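Local coordinates for CoA-binding domain-containing protein (Thermus thermophilus, PDB 1IUK) that is of unknown cellular function but probably binds coenzyme A through a compact Rossmann-type domain, at residues 21-26 / 48-53; 28-33 / 54-59; 96-101 / 116-121. One frame throughout, in Å; residues are numbered along the deposited sequence.

Contact 1 (21-26 / 48-53); sequences AHKDPS and PRFQGE
Phe-50 presents the edge of its ring to His-22, and Phe-50 CZ stands over the centre of one imidazole face, 3.6 Å from His-22 NE2. The pair is a T-shaped (edge-to-face) stack, with ring centroids 4.8 Å apart and planes inclined at 61°. One face of the phenyl ring is covered near its rim by the backbone N of Lys-23, while Glu-53 OE1 lies at its edge, close to its plane. Lys-23 CB packs 3.5 Å from Phe-50 CE2, and Ala-21 O approaches Phe-50 CD1 to 3.4 Å; that oxygen also accepts a hydrogen bond from Asn-47. The CB of His-22 starts out away from the 48-53 loop, but CG lies anti to the backbone N (chi1 -154°), and the ring beyond it comes back to meet Phe-50 obliquely. An alanine here would remove the imidazole and would probably leave the CZ end of Phe-50 facing a gap, with the phenyl freer to shift. Lys-23 CG touches Glu-53 OE2 at 3.4 Å, yet Lys-23 NZ remains 6.6 Å from that oxygen, so the opposite charges are not in contact and any attraction between them is probably weak and long-range. Each loop is also braced from within: Ser-26 N donates to Asp-24 OD2 at 3.1 Å in an Asx turn, and Glu-53 N bonds Phe-50 O in a type II turn. Gly-52 occupies the third position of that turn with phi 91°, where a side chain would collide with the carbonyl O of Gln-51. The two loops follow the neighbouring parallel strands 15-19 and 42-46, at the carboxyl-end rim where Rossmann-type folds generally bind their cofactors, consistent with a CoA-binding domain.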
loop_
_atom_site.group_PDB
_atom_site.type_symbol
_atom_site.label_atom_id
_atom_site.label_comp_id
_atom_site.label_asym_id
_atom_site.label_seq_id
_atom_site.Cartn_x
_atom_site.Cartn_y
_atom_site.Cartn_z
ATOM N N ALA A 21 -4.919 3.676 6.041
ATOM C CA ALA A 21 -6.297 3.323 5.669
ATOM C C ALA A 21 -7.273 4.230 6.396
ATOM O O ALA A 21 -7.127 4.450 7.597
ATOM C CB ALA A 21 -6.578 1.882 6.037
ATOM N N HIS A 22 -8.282 4.730 5.681
ATOM C CA HIS A 22 -9.245 5.650 6.282
ATOM C C HIS A 22 -10.690 5.156 6.266
ATOM O O HIS A 22 -11.089 4.406 5.383
ATOM C CB HIS A 22 -9.162 7.006 5.587
ATOM C CG HIS A 22 -9.597 8.146 6.453
ATOM N ND1 HIS A 22 -8.716 9.078 6.958
ATOM C CD2 HIS A 22 -10.816 8.482 6.935
ATOM C CE1 HIS A 22 -9.371 9.939 7.715
ATOM N NE2 HIS A 22 -10.648 9.599 7.718
ATOM N N LYS A 23 -11.462 5.590 7.255
ATOM C CA LYS A 23 -12.865 5.211 7.387
ATOM C C LYS A 23 -13.785 6.117 6.548
ATOM O O LYS A 23 -14.816 5.671 6.041
ATOM C CB LYS A 23 -13.276 5.290 8.862
ATOM C CG LYS A 23 -14.173 4.166 9.320
ATOM C CD LYS A 23 -15.549 4.283 8.687
ATOM C CE LYS A 23 -15.742 3.267 7.557
ATOM N NZ LYS A 23 -16.443 3.850 6.371
ATOM N N ASP A 24 -13.420 7.388 6.410
ATOM C CA ASP A 24 -14.234 8.330 5.637
ATOM C C ASP A 24 -14.267 7.919 4.168
ATOM O O ASP A 24 -13.233 7.847 3.511
ATOM C CB ASP A 24 -13.677 9.759 5.788
ATOM C CG ASP A 24 -14.505 10.804 5.041
ATOM O OD1 ASP A 24 -14.223 12.015 5.198
ATOM O OD2 ASP A 24 -15.431 10.418 4.293
ATOM N N PRO A 25 -15.472 7.666 3.628
ATOM C CA PRO A 25 -15.647 7.254 2.231
ATOM C C PRO A 25 -15.061 8.163 1.153
ATOM O O PRO A 25 -14.650 7.695 0.083
ATOM C CB PRO A 25 -17.162 7.111 2.088
ATOM C CG PRO A 25 -17.677 6.959 3.462
ATOM C CD PRO A 25 -16.760 7.748 4.340
ATOM N N SER A 26 -15.023 9.459 1.419
ATOM C CA SER A 26 -14.513 10.398 0.435
ATOM C C SER A 26 -12.998 10.420 0.283
ATOM O O SER A 26 -12.496 10.980 -0.692
ATOM C CB SER A 26 -14.981 11.802 0.780
ATOM O OG SER A 26 -14.300 12.255 1.934
ATOM N N PRO A 48 -3.310 3.340 13.054
ATOM C CA PRO A 48 -3.581 3.390 14.490
ATOM C C PRO A 48 -4.821 4.233 14.768
ATOM O O PRO A 48 -5.534 3.989 15.744
ATOM C CB PRO A 48 -2.314 4.012 15.074
ATOM C CG PRO A 48 -1.640 4.682 13.938
ATOM C CD PRO A 48 -1.991 3.896 12.715
ATOM N N ARG A 49 -5.075 5.210 13.895
ATOM C CA ARG A 49 -6.229 6.105 14.024
ATOM C C ARG A 49 -7.571 5.379 13.975
ATOM O O ARG A 49 -8.579 5.916 14.431
ATOM C CB ARG A 49 -6.210 7.165 12.918
ATOM C CG ARG A 49 -4.983 8.058 12.901
ATOM C CD ARG A 49 -4.941 9.008 14.091
ATOM N NE ARG A 49 -3.809 9.920 13.964
ATOM C CZ ARG A 49 -2.557 9.598 14.276
ATOM N NH1 ARG A 49 -2.275 8.382 14.739
ATOM N NH2 ARG A 49 -1.581 10.485 14.106
ATOM N N PHE A 50 -7.591 4.172 13.404
ATOM C CA PHE A 50 -8.822 3.380 13.315
ATOM C C PHE A 50 -8.603 1.972 13.815
ATOM O O PHE A 50 -9.310 1.047 13.420
ATOM C CB PHE A 50 -9.326 3.317 11.876
ATOM C CG PHE A 50 -9.609 4.652 11.294
ATOM C CD1 PHE A 50 -8.689 5.260 10.449
ATOM C CD2 PHE A 50 -10.770 5.336 11.636
ATOM C CE1 PHE A 50 -8.907 6.539 9.950
ATOM C CE2 PHE A 50 -11.007 6.623 11.142
ATOM C CZ PHE A 50 -10.071 7.226 10.298
ATOM N N GLN A 51 -7.622 1.804 14.691
ATOM C CA GLN A 51 -7.331 0.485 15.226
ATOM C C GLN A 51 -8.590 -0.195 15.769
ATOM O O GLN A 51 -9.326 0.380 16.571
ATOM C CB GLN A 51 -6.268 0.589 16.326
ATOM C CG GLN A 51 -5.802 -0.756 16.845
ATOM C CD GLN A 51 -6.684 -1.302 17.960
ATOM O OE1 GLN A 51 -7.053 -2.489 17.955
ATOM N NE2 GLN A 51 -7.026 -0.448 18.922
ATOM N N GLY A 52 -8.838 -1.417 15.310
ATOM C CA GLY A 52 -9.990 -2.175 15.765
ATOM C C GLY A 52 -11.246 -2.001 14.927
ATOM O O GLY A 52 -12.138 -2.840 14.957
ATOM N N GLU A 53 -11.331 -0.911 14.183
ATOM C CA GLU A 53 -12.508 -0.671 13.361
ATOM C C GLU A 53 -12.463 -1.518 12.099
ATOM O O GLU A 53 -11.407 -1.682 11.484
ATOM C CB GLU A 53 -12.590 0.807 12.988
ATOM C CG GLU A 53 -13.289 1.677 14.018
ATOM C CD GLU A 53 -13.524 3.088 13.502
ATOM O OE1 GLU A 53 -12.861 4.024 14.012
ATOM O OE2 GLU A 53 -14.366 3.259 12.586
#

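Contact 2 (28-33 / 54-59)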
loop_
_atom_site.group_PDB
_atom_site.type_symbol
_atom_site.label_atom_id
_atom_site.label_comp_id
_atom_site.label_asym_id
_atom_site.label_seq_id
_atom_site.Cartn_x
_atom_site.Cartn_y
_atom_site.Cartn_z
ATOM N N PRO A 28 -9.217 9.077 -0.516
ATOM C CA PRO A 28 -8.560 8.123 -1.416
ATOM C C PRO A 28 -8.102 6.893 -0.646
ATOM O O PRO A 28 -8.105 5.783 -1.173
ATOM C CB PRO A 28 -7.388 8.912 -1.978
ATOM C CG PRO A 28 -7.835 10.328 -1.904
ATOM C CD PRO A 28 -8.656 10.428 -0.656
ATOM N N ALA A 29 -7.708 7.115 0.608
ATOM C CA ALA A 29 -7.247 6.057 1.500
ATOM C C ALA A 29 -8.405 5.143 1.865
ATOM O O ALA A 29 -8.241 4.178 2.614
ATOM C CB ALA A 29 -6.628 6.659 2.768
ATOM N N HIS A 30 -9.597 5.461 1.370
ATOM C CA HIS A 30 -10.725 4.594 1.635
ATOM C C HIS A 30 -11.255 4.061 0.318
ATOM O O HIS A 30 -11.419 2.851 0.156
ATOM C CB HIS A 30 -11.858 5.312 2.359
ATOM C CG HIS A 30 -12.988 4.401 2.708
ATOM N ND1 HIS A 30 -13.118 3.819 3.949
ATOM C CD2 HIS A 30 -13.983 3.886 1.947
ATOM C CE1 HIS A 30 -14.141 2.984 3.939
ATOM N NE2 HIS A 30 -14.683 3.006 2.735
ATOM N N TYR A 31 -11.499 4.951 -0.638
ATOM C CA TYR A 31 -12.051 4.491 -1.906
ATOM C C TYR A 31 -11.093 3.741 -2.828
ATOM O O TYR A 31 -11.547 2.910 -3.618
ATOM C CB TYR A 31 -12.772 5.641 -2.643
ATOM C CG TYR A 31 -11.932 6.761 -3.202
ATOM C CD1 TYR A 31 -11.150 6.573 -4.340
ATOM C CD2 TYR A 31 -11.979 8.041 -2.634
ATOM C CE1 TYR A 31 -10.435 7.631 -4.904
ATOM C CE2 TYR A 31 -11.268 9.104 -3.190
ATOM C CZ TYR A 31 -10.497 8.894 -4.324
ATOM O OH TYR A 31 -9.777 9.933 -4.869
ATOM N N VAL A 32 -9.784 3.989 -2.731
ATOM C CA VAL A 32 -8.842 3.250 -3.581
ATOM C C VAL A 32 -8.825 1.801 -3.062
ATOM O O VAL A 32 -8.933 0.840 -3.839
ATOM C CB VAL A 32 -7.432 3.883 -3.560
ATOM C CG1 VAL A 32 -6.417 2.923 -4.157
ATOM C CG2 VAL A 32 -7.442 5.185 -4.350
ATOM N N PRO A 33 -8.680 1.618 -1.744
ATOM C CA PRO A 33 -8.681 0.254 -1.199
ATOM C C PRO A 33 -9.999 -0.483 -1.528
ATOM O O PRO A 33 -10.032 -1.707 -1.710
ATOM C CB PRO A 33 -8.512 0.473 0.305
ATOM C CG PRO A 33 -7.875 1.814 0.419
ATOM C CD PRO A 33 -8.420 2.626 -0.700
ATOM N N GLU A 54 -13.607 -2.061 11.700
ATOM C CA GLU A 54 -13.636 -2.880 10.496
ATOM C C GLU A 54 -13.585 -2.023 9.239
ATOM O O GLU A 54 -14.475 -1.198 8.992
ATOM C CB GLU A 54 -14.889 -3.751 10.478
ATOM C CG GLU A 54 -14.784 -4.973 9.585
ATOM C CD GLU A 54 -16.130 -5.383 9.008
ATOM O OE1 GLU A 54 -16.211 -5.613 7.782
ATOM O OE2 GLU A 54 -17.113 -5.474 9.780
ATOM N N LEU A 55 -12.532 -2.205 8.450
ATOM C CA LEU A 55 -12.382 -1.461 7.213
ATOM C C LEU A 55 -12.136 -2.469 6.112
ATOM O O LEU A 55 -11.303 -3.359 6.256
ATOM C CB LEU A 55 -11.201 -0.483 7.295
ATOM C CG LEU A 55 -11.353 0.816 8.105
ATOM C CD1 LEU A 55 -10.171 1.712 7.839
ATOM C CD2 LEU A 55 -12.622 1.538 7.727
ATOM N N PHE A 56 -12.881 -2.346 5.021
ATOM C CA PHE A 56 -12.727 -3.250 3.889
ATOM C C PHE A 56 -12.931 -4.710 4.270
ATOM O O PHE A 56 -12.276 -5.597 3.723
ATOM C CB PHE A 56 -11.349 -3.049 3.260
ATOM C CG PHE A 56 -10.943 -1.611 3.175
ATOM C CD1 PHE A 56 -11.806 -0.667 2.619
ATOM C CD2 PHE A 56 -9.736 -1.181 3.713
ATOM C CE1 PHE A 56 -11.481 0.677 2.606
ATOM C CE2 PHE A 56 -9.397 0.167 3.707
ATOM C CZ PHE A 56 -10.271 1.101 3.155
ATOM N N GLY A 57 -13.844 -4.950 5.209
ATOM C CA GLY A 57 -14.134 -6.308 5.640
ATOM C C GLY A 57 -13.131 -6.881 6.621
ATOM O O GLY A 57 -13.279 -8.012 7.083
ATOM N N GLU A 58 -12.110 -6.095 6.949
ATOM C CA GLU A 58 -11.072 -6.536 7.875
ATOM C C GLU A 58 -10.901 -5.560 9.036
ATOM O O GLU A 58 -11.175 -4.365 8.901
ATOM C CB GLU A 58 -9.741 -6.670 7.133
ATOM C CG GLU A 58 -9.709 -7.784 6.106
ATOM C CD GLU A 58 -9.912 -9.167 6.722
ATOM O OE1 GLU A 58 -10.069 -9.274 7.957
ATOM O OE2 GLU A 58 -9.918 -10.156 5.967
ATOM N N GLU A 59 -10.445 -6.065 10.177
ATOM C CA GLU A 59 -10.216 -5.197 11.325
ATOM C C GLU A 59 -8.891 -4.472 11.115
ATOM O O GLU A 59 -7.871 -5.098 10.827
ATOM C CB GLU A 59 -10.155 -6.014 12.616
ATOM C CG GLU A 59 -9.936 -5.189 13.880
ATOM C CD GLU A 59 -10.336 -5.935 15.148
ATOM O OE1 GLU A 59 -11.553 -6.178 15.340
ATOM O OE2 GLU A 59 -9.437 -6.276 15.951
#
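Leu-55 touches His-30 at the edge of the imidazole, Leu-55 CD2 lying 4.3 Å from His-30 CE1. It opens a two-residue beta hairpin, in which a type I' turn from Leu-55 to Glu-58 joins strands 54-55 and 58-59 and sets the second residue of the turn, Phe-56, against the start of helix 28-38. Phe-56 carries most of the contact. Its CE1 stands over the centre of one His-30 face, 3.8 Å from His-30 CE1, in an edge-to-face pair with planes at 53°. The imidazole is held from elsewhere too, through a hydrogen bond between His-30 ND1 and His-22 O. Pro-33 lies over one face of the phenyl: Pro-33 CB is 3.6 Å from the Phe-56 ring centroid and 21° off the ring normal, a CH-pi contact. Leu-55 CB covers the opposite face, so the ring is sandwiched between its own neighbour and the helix. His-30 O approaches Phe-56 CE1 to 3.3 Å, and Ala-29 O lies at the ring edge, 3.7 Å from Phe-56 CZ. Val-43 and Pro-45 of strand 42-46 also pack on Phe-56. Gly-57 takes the third position of the turn, at positive phi. Glu-58, whose carboxylate forms a salt bridge with Arg-42, then closes the hairpin through its backbone, Glu-58 N donating to Leu-55 O at 2.9 Å.

Contact 3 (96-101 / 116-121)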
loop_
_atom_site.group_PDB
_atom_site.type_symbol
_atom_site.label_atom_id
_atom_site.label_comp_id
_atom_site.label_asym_id
_atom_site.label_seq_id
_atom_site.Cartn_x
_atom_site.Cartn_y
_atom_site.Cartn_z
ATOM N N GLY A 96 6.429 -7.175 -0.667
ATOM C CA GLY A 96 7.001 -7.453 -1.971
ATOM C C GLY A 96 7.221 -6.216 -2.816
ATOM O O GLY A 96 8.102 -6.184 -3.675
ATOM N N LEU A 97 6.412 -5.188 -2.580
ATOM C CA LEU A 97 6.497 -3.943 -3.341
ATOM C C LEU A 97 5.901 -2.805 -2.513
ATOM O O LEU A 97 4.891 -3.010 -1.833
ATOM C CB LEU A 97 5.708 -4.097 -4.645
ATOM C CG LEU A 97 5.485 -2.878 -5.544
ATOM C CD1 LEU A 97 6.796 -2.434 -6.147
ATOM C CD2 LEU A 97 4.518 -3.249 -6.656
ATOM N N VAL A 98 6.532 -1.628 -2.548
ATOM C CA VAL A 98 6.017 -0.468 -1.820
ATOM C C VAL A 98 5.500 0.533 -2.840
ATOM O O VAL A 98 6.205 0.931 -3.765
ATOM C CB VAL A 98 7.096 0.197 -0.932
ATOM C CG1 VAL A 98 6.600 1.547 -0.412
ATOM C CG2 VAL A 98 7.406 -0.721 0.236
ATOM N N TRP A 99 4.246 0.924 -2.656
ATOM C CA TRP A 99 3.569 1.844 -3.567
ATOM C C TRP A 99 3.222 3.149 -2.858
ATOM O O TRP A 99 2.333 3.167 -2.004
ATOM C CB TRP A 99 2.274 1.179 -4.067
ATOM C CG TRP A 99 1.583 1.885 -5.204
ATOM C CD1 TRP A 99 0.879 3.061 -5.143
ATOM C CD2 TRP A 99 1.566 1.477 -6.577
ATOM N NE1 TRP A 99 0.432 3.408 -6.394
ATOM C CE2 TRP A 99 0.840 2.455 -7.294
ATOM C CE3 TRP A 99 2.097 0.378 -7.275
ATOM C CZ2 TRP A 99 0.631 2.369 -8.679
ATOM C CZ3 TRP A 99 1.889 0.294 -8.655
ATOM C CH2 TRP A 99 1.162 1.287 -9.339
ATOM N N LEU A 100 3.917 4.228 -3.196
ATOM C CA LEU A 100 3.616 5.515 -2.575
ATOM C C LEU A 100 2.521 6.189 -3.399
ATOM O O LEU A 100 2.700 6.441 -4.599
ATOM C CB LEU A 100 4.858 6.403 -2.546
ATOM C CG LEU A 100 6.071 5.811 -1.820
ATOM C CD1 LEU A 100 7.179 6.871 -1.768
ATOM C CD2 LEU A 100 5.673 5.332 -0.411
ATOM N N GLN A 101 1.395 6.477 -2.754
ATOM C CA GLN A 101 0.271 7.100 -3.441
ATOM C C GLN A 101 0.549 8.521 -3.948
ATOM O O GLN A 101 1.597 9.100 -3.674
ATOM C CB GLN A 101 -0.954 7.066 -2.531
ATOM C CG GLN A 101 -1.591 5.682 -2.458
ATOM C CD GLN A 101 -2.379 5.341 -3.722
ATOM O OE1 GLN A 101 -3.133 6.172 -4.242
ATOM N NE2 GLN A 101 -2.211 4.122 -4.219
ATOM N N ALA A 116 17.459 -1.909 0.517
ATOM C CA ALA A 116 17.031 -3.165 1.125
ATOM C C ALA A 116 16.508 -4.179 0.088
ATOM O O ALA A 116 16.026 -5.259 0.442
ATOM C CB ALA A 116 15.961 -2.895 2.174
ATOM N N GLY A 117 16.610 -3.835 -1.193
ATOM C CA GLY A 117 16.126 -4.726 -2.234
ATOM C C GLY A 117 14.602 -4.770 -2.364
ATOM O O GLY A 117 14.040 -5.754 -2.853
ATOM N N ILE A 118 13.925 -3.710 -1.934
ATOM C CA ILE A 118 12.464 -3.666 -2.006
ATOM C C ILE A 118 12.002 -2.714 -3.117
ATOM O O ILE A 118 12.283 -1.512 -3.073
ATOM C CB ILE A 118 11.860 -3.215 -0.652
ATOM C CG1 ILE A 118 12.265 -4.205 0.443
ATOM C CG2 ILE A 118 10.323 -3.121 -0.760
ATOM C CD1 ILE A 118 11.906 -3.775 1.856
ATOM N N PRO A 119 11.292 -3.247 -4.137
ATOM C CA PRO A 119 10.802 -2.432 -5.253
ATOM C C PRO A 119 9.876 -1.330 -4.772
ATOM O O PRO A 119 9.103 -1.520 -3.839
ATOM C CB PRO A 119 10.071 -3.429 -6.150
ATOM C CG PRO A 119 10.534 -4.765 -5.730
ATOM C CD PRO A 119 10.912 -4.662 -4.286
ATOM N N VAL A 120 9.969 -0.181 -5.418
ATOM C CA VAL A 120 9.139 0.951 -5.069
ATOM C C VAL A 120 8.523 1.597 -6.305
ATOM O O VAL A 120 9.187 1.757 -7.329
ATOM C CB VAL A 120 9.962 2.038 -4.333
ATOM C CG1 VAL A 120 9.117 3.282 -4.100
ATOM C CG2 VAL A 120 10.466 1.494 -3.013
ATOM N N VAL A 121 7.242 1.940 -6.205
ATOM C CA VAL A 121 6.549 2.672 -7.265
ATOM C C VAL A 121 6.102 3.910 -6.486
ATOM O O VAL A 121 5.515 3.789 -5.410
ATOM C CB VAL A 121 5.329 1.908 -7.820
ATOM C CG1 VAL A 121 4.556 2.813 -8.770
ATOM C CG2 VAL A 121 5.789 0.651 -8.551
#
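The carbonyl oxygen of Val-121 is gripped twice by strand 98-100: Leu-100 N donates to Val-121 O at 2.8 Å, nearly along the C=O axis, and Trp-99 CA adds a CA-H...O contact to that oxygen at 3.3 Å. The same scheme recurs one step back, where Val-98 O accepts from Val-121 N and is touched by Val-120 CA, and Val-98 N donates to Pro-119 O at 2.9 Å. Such alternation is the ladder of a parallel sheet. Trp-99 and Val-121 lie side by side on one face, pointing the same way. With Val-121 CG1 anti to its own backbone N (chi1 172°), this methyl sits 3.6 Å above the six-membered ring of Trp-99, 8° off the normal, a CH-pi contact. Toward the strand starts, Leu-97 CD1 presses tightly on Pro-119 CB at 3.4 Å. On the opposite face, Val-98 and Val-120 pack against Leu-113 of helix 107-115, which links the two strands as a beta-alpha-beta unit and ends in a Schellman motif at Gly-117. Helix 126-134 covers Trp-99, whose NE1 is bonded to Arg-124 O, and strand 73-76 flanks 98-100 on its other side.

Contacts 1 and 2 are two layers of one region. Both bring the chain after strand 15-19 against the chain after strand 42-46, and they meet where His-22 N lies 3.1 Å from Ala-29 O, a probable hydrogen bond. Contact 1 is the surface layer and contact 2 the buried one, yet each rests on a histidine face met by a phenylalanine edge. Contact 3 lies on the opposite side of the chain's centre, its own centre about 20 Å from that of contact 2. It too is buried, but it joins adjacent sheet strands, so backbone hydrogen bonds dominate where the loop, helix and hairpin contacts rely on side-chain packing.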